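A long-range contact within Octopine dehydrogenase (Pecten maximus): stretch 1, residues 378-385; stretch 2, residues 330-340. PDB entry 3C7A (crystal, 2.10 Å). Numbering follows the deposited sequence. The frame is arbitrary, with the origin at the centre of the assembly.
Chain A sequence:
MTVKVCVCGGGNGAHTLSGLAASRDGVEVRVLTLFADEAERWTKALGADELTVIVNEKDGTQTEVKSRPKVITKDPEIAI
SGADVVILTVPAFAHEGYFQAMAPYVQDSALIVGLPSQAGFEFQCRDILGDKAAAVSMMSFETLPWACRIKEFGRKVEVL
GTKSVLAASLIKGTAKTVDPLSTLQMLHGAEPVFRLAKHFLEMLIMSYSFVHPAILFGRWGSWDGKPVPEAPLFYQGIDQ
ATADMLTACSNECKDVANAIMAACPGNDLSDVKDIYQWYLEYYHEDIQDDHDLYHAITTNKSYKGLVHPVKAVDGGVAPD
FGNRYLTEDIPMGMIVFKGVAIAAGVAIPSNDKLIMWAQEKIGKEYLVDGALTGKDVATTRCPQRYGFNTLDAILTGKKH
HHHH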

# COMPACT_ATOMS: atom_id res chain seq x y z
N ALA A 378 5.22 -17.14 -9.22
CA ALA A 378 4.80 -16.26 -10.32
C ALA A 378 3.66 -15.31 -9.95
O ALA A 378 3.30 -14.43 -10.74
CB ALA A 378 4.43 -17.09 -11.55
N THR A 379 3.10 -15.47 -8.75
CA THR A 379 2.02 -14.61 -8.27
C THR A 379 2.52 -13.48 -7.36
O THR A 379 1.71 -12.79 -6.72
CB THR A 379 0.90 -15.41 -7.55
OG1 THR A 379 1.45 -16.14 -6.44
CG2 THR A 379 0.22 -16.39 -8.51
N THR A 380 3.84 -13.28 -7.30
CA THR A 380 4.46 -12.24 -6.47
C THR A 380 5.00 -11.07 -7.30
O THR A 380 4.88 -11.06 -8.53
CB THR A 380 5.59 -12.81 -5.57
OG1 THR A 380 6.71 -13.20 -6.37
CG2 THR A 380 5.10 -14.00 -4.75
N ARG A 381 5.61 -10.10 -6.62
CA ARG A 381 6.15 -8.89 -7.25
C ARG A 381 7.67 -8.71 -7.10
O ARG A 381 8.19 -7.60 -7.28
CB ARG A 381 5.44 -7.65 -6.71
CG ARG A 381 4.14 -7.28 -7.40
CD ARG A 381 3.45 -6.18 -6.60
NE ARG A 381 2.54 -5.37 -7.40
CZ ARG A 381 1.91 -4.29 -6.95
NH1 ARG A 381 2.07 -3.87 -5.70
NH2 ARG A 381 1.10 -3.61 -7.76
N CYS A 382 8.39 -9.78 -6.75
CA CYS A 382 9.85 -9.72 -6.62
C CYS A 382 10.51 -9.40 -7.97
O CYS A 382 10.04 -9.87 -9.01
CB CYS A 382 10.42 -11.01 -6.00
SG CYS A 382 10.24 -12.53 -6.99
N PRO A 383 11.58 -8.58 -7.96
CA PRO A 383 12.25 -8.13 -9.20
C PRO A 383 12.72 -9.25 -10.14
O PRO A 383 12.74 -9.05 -11.36
CB PRO A 383 13.45 -7.32 -8.69
CG PRO A 383 13.59 -7.67 -7.24
CD PRO A 383 12.22 -7.99 -6.77
N GLN A 384 13.09 -10.40 -9.58
CA GLN A 384 13.58 -11.54 -10.38
C GLN A 384 12.49 -12.20 -11.23
O GLN A 384 12.79 -12.85 -12.24
CB GLN A 384 14.24 -12.59 -9.48
CG GLN A 384 15.60 -12.18 -8.90
CD GLN A 384 15.50 -11.34 -7.63
OE1 GLN A 384 14.40 -11.07 -7.13
NE2 GLN A 384 16.64 -10.93 -7.10
N ARG A 385 11.23 -12.03 -10.83
CA ARG A 385 10.08 -12.56 -11.57
C ARG A 385 9.95 -11.90 -12.95
O ARG A 385 9.43 -12.51 -13.89
CB ARG A 385 8.79 -12.35 -10.77
CG ARG A 385 7.55 -13.01 -11.36
CD ARG A 385 6.41 -12.00 -11.50
NE ARG A 385 5.22 -12.58 -12.13
CZ ARG A 385 5.03 -12.69 -13.45
NH1 ARG A 385 3.91 -13.23 -13.90
NH2 ARG A 385 5.96 -12.27 -14.31
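Stretch 2 330-340: IPMGMIVFKGV

How does stretch 2 lie on stretch 1? Stretch 2 is helical, running from Ile330 to Val340 and continuing beyond, with a wider pi-type turn at 330-334 where Ile335 N donates to Ile330 O at 3.1 Å. Stretch 1 is mostly loop; its last three residues, Pro383 to Arg385, have helical backbone angles without the regular bonds. The two run in the same general sense: Thr380 lies near Pro331, with 4.9 Å between Thr380 CA and Pro331 CA, and further on Cys382 CA lies 4.4 Å from Val336 CA. Together they bury 475 Å², between residues at least 44 positions apart in sequence.

What does Arg381, the residue with the most covered surface, rest against? Its CA-to-CB bond points toward the helix, and Arg381 CB packs 3.8 Å from Val336 CG2. With chi1 m and chi2 t, Arg381 CD lies 3.9 Å from Met332 SD; chi3, also t, carries the chain on to the guanidinium. The aliphatic part of the arginine thus lies along two helix side chains, while its guanidinium nitrogens find hydrogen bonds elsewhere in the structure. Val336 CG2 also reaches the next residue, 4.2 Å from Cys382 N.

Where does Met332 go, the helix residue with the most covered surface? Its CA-to-CB bond is directed sideways, but its end comes nearer to the loop, with chi1 and chi2 both m and chi3 at 97°. The terminal methyl, Met332 CE, settles 3.6 Å from Thr379 O and 4.2 Å from Thr380 CA, so it meets backbone atoms here. Thr380 continues the packing at this end of the contact: Thr380 CB is 3.7 Å from Pro331 O and 4.0 Å from Ile335 CG2, and its methyl Thr380 CG2 is 4.0 Å from Pro331 CB.

Why can the loop come so close at Gly339? The glycine has no side chain, and the space where one would begin is taken up by stretch 1. An ideal CB on Gly339 would point toward the loop and clash with Gln384 OE1 at 2.9 Å; it would also be tight against Pro383 CD at 3.1 Å and Cys382 CB at 3.4 Å. The CA-to-CB bond of Gln384 points sideways, but the end of the side chain comes nearer, and Gln384 NE2 donates to Gly339 O at 3.2 Å. At 176° this bond is almost straight, and it is the only hydrogen bond between the two stretches. Alongside, Pro383 CG packs 4.3 Å from Gly339 C, and Cys382 CB lies 4.0 Å from Ile335 O.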

# COMPACT_ATOMS: atom_id res chain seq x y z
N ILE A 330 2.31 -10.90 2.56
CA ILE A 330 3.42 -11.79 2.19
C ILE A 330 3.83 -11.65 0.70
O ILE A 330 4.94 -11.21 0.43
CB ILE A 330 3.17 -13.29 2.60
CG1 ILE A 330 2.95 -13.43 4.12
CG2 ILE A 330 4.30 -14.20 2.10
CD1 ILE A 330 4.15 -13.06 5.00
N PRO A 331 2.93 -12.01 -0.25
CA PRO A 331 3.34 -11.93 -1.67
C PRO A 331 3.52 -10.51 -2.22
O PRO A 331 4.28 -10.32 -3.17
CB PRO A 331 2.19 -12.64 -2.40
CG PRO A 331 1.01 -12.48 -1.52
CD PRO A 331 1.54 -12.49 -0.11
N MET A 332 2.78 -9.54 -1.71
CA MET A 332 2.86 -8.11 -2.05
C MET A 332 3.70 -7.19 -1.08
O MET A 332 3.58 -5.97 -1.16
CB MET A 332 1.47 -7.50 -2.24
CG MET A 332 0.45 -8.29 -3.06
SD MET A 332 0.71 -8.25 -4.79
CE MET A 332 1.52 -9.67 -4.97
N GLY A 333 4.52 -7.82 -0.22
CA GLY A 333 5.29 -7.22 0.86
C GLY A 333 6.64 -7.88 1.27
O GLY A 333 7.66 -7.59 0.70
N MET A 334 6.61 -8.77 2.24
CA MET A 334 7.81 -9.53 2.68
C MET A 334 8.67 -10.19 1.54
O MET A 334 9.87 -10.08 1.55
CB MET A 334 7.50 -10.53 3.84
CG MET A 334 7.07 -10.02 5.26
SD MET A 334 7.21 -11.16 6.71
CE MET A 334 8.96 -11.17 6.92
N ILE A 335 8.02 -10.81 0.53
CA ILE A 335 8.71 -11.48 -0.58
C ILE A 335 9.47 -10.49 -1.49
O ILE A 335 10.55 -10.81 -1.99
CB ILE A 335 7.73 -12.37 -1.43
CG1 ILE A 335 7.10 -13.49 -0.58
CG2 ILE A 335 8.41 -12.95 -2.68
CD1 ILE A 335 8.07 -14.54 -0.03
N VAL A 336 8.91 -9.30 -1.67
CA VAL A 336 9.55 -8.25 -2.48
C VAL A 336 10.84 -7.74 -1.82
O VAL A 336 11.86 -7.53 -2.49
CB VAL A 336 8.58 -7.06 -2.78
CG1 VAL A 336 9.21 -6.07 -3.76
CG2 VAL A 336 7.25 -7.57 -3.33
N PHE A 337 10.80 -7.56 -0.50
CA PHE A 337 11.97 -7.16 0.30
C PHE A 337 13.10 -8.19 0.24
O PHE A 337 14.28 -7.82 0.19
CB PHE A 337 11.55 -6.88 1.76
CG PHE A 337 12.70 -6.55 2.68
CD1 PHE A 337 13.38 -5.34 2.57
CD2 PHE A 337 13.08 -7.44 3.68
CE1 PHE A 337 14.44 -5.03 3.43
CE2 PHE A 337 14.14 -7.14 4.55
CZ PHE A 337 14.82 -5.93 4.42
N LYS A 338 12.74 -9.48 0.24
CA LYS A 338 13.72 -10.58 0.15
C LYS A 338 14.50 -10.56 -1.17
O LYS A 338 15.71 -10.80 -1.19
CB LYS A 338 13.02 -11.93 0.37
CG LYS A 338 13.90 -13.18 0.23
CD LYS A 338 14.97 -13.29 1.32
CE LYS A 338 15.78 -14.58 1.17
NZ LYS A 338 16.89 -14.68 2.17
N GLY A 339 13.80 -10.26 -2.27
CA GLY A 339 14.43 -10.15 -3.59
C GLY A 339 15.50 -9.07 -3.68
O GLY A 339 16.54 -9.26 -4.32
N VAL A 340 15.24 -7.93 -3.04
CA VAL A 340 16.18 -6.81 -2.98
C VAL A 340 17.43 -7.18 -2.17
O VAL A 340 18.56 -6.85 -2.55
CB VAL A 340 15.51 -5.52 -2.41
CG1 VAL A 340 16.51 -4.37 -2.31
CG2 VAL A 340 14.31 -5.11 -3.26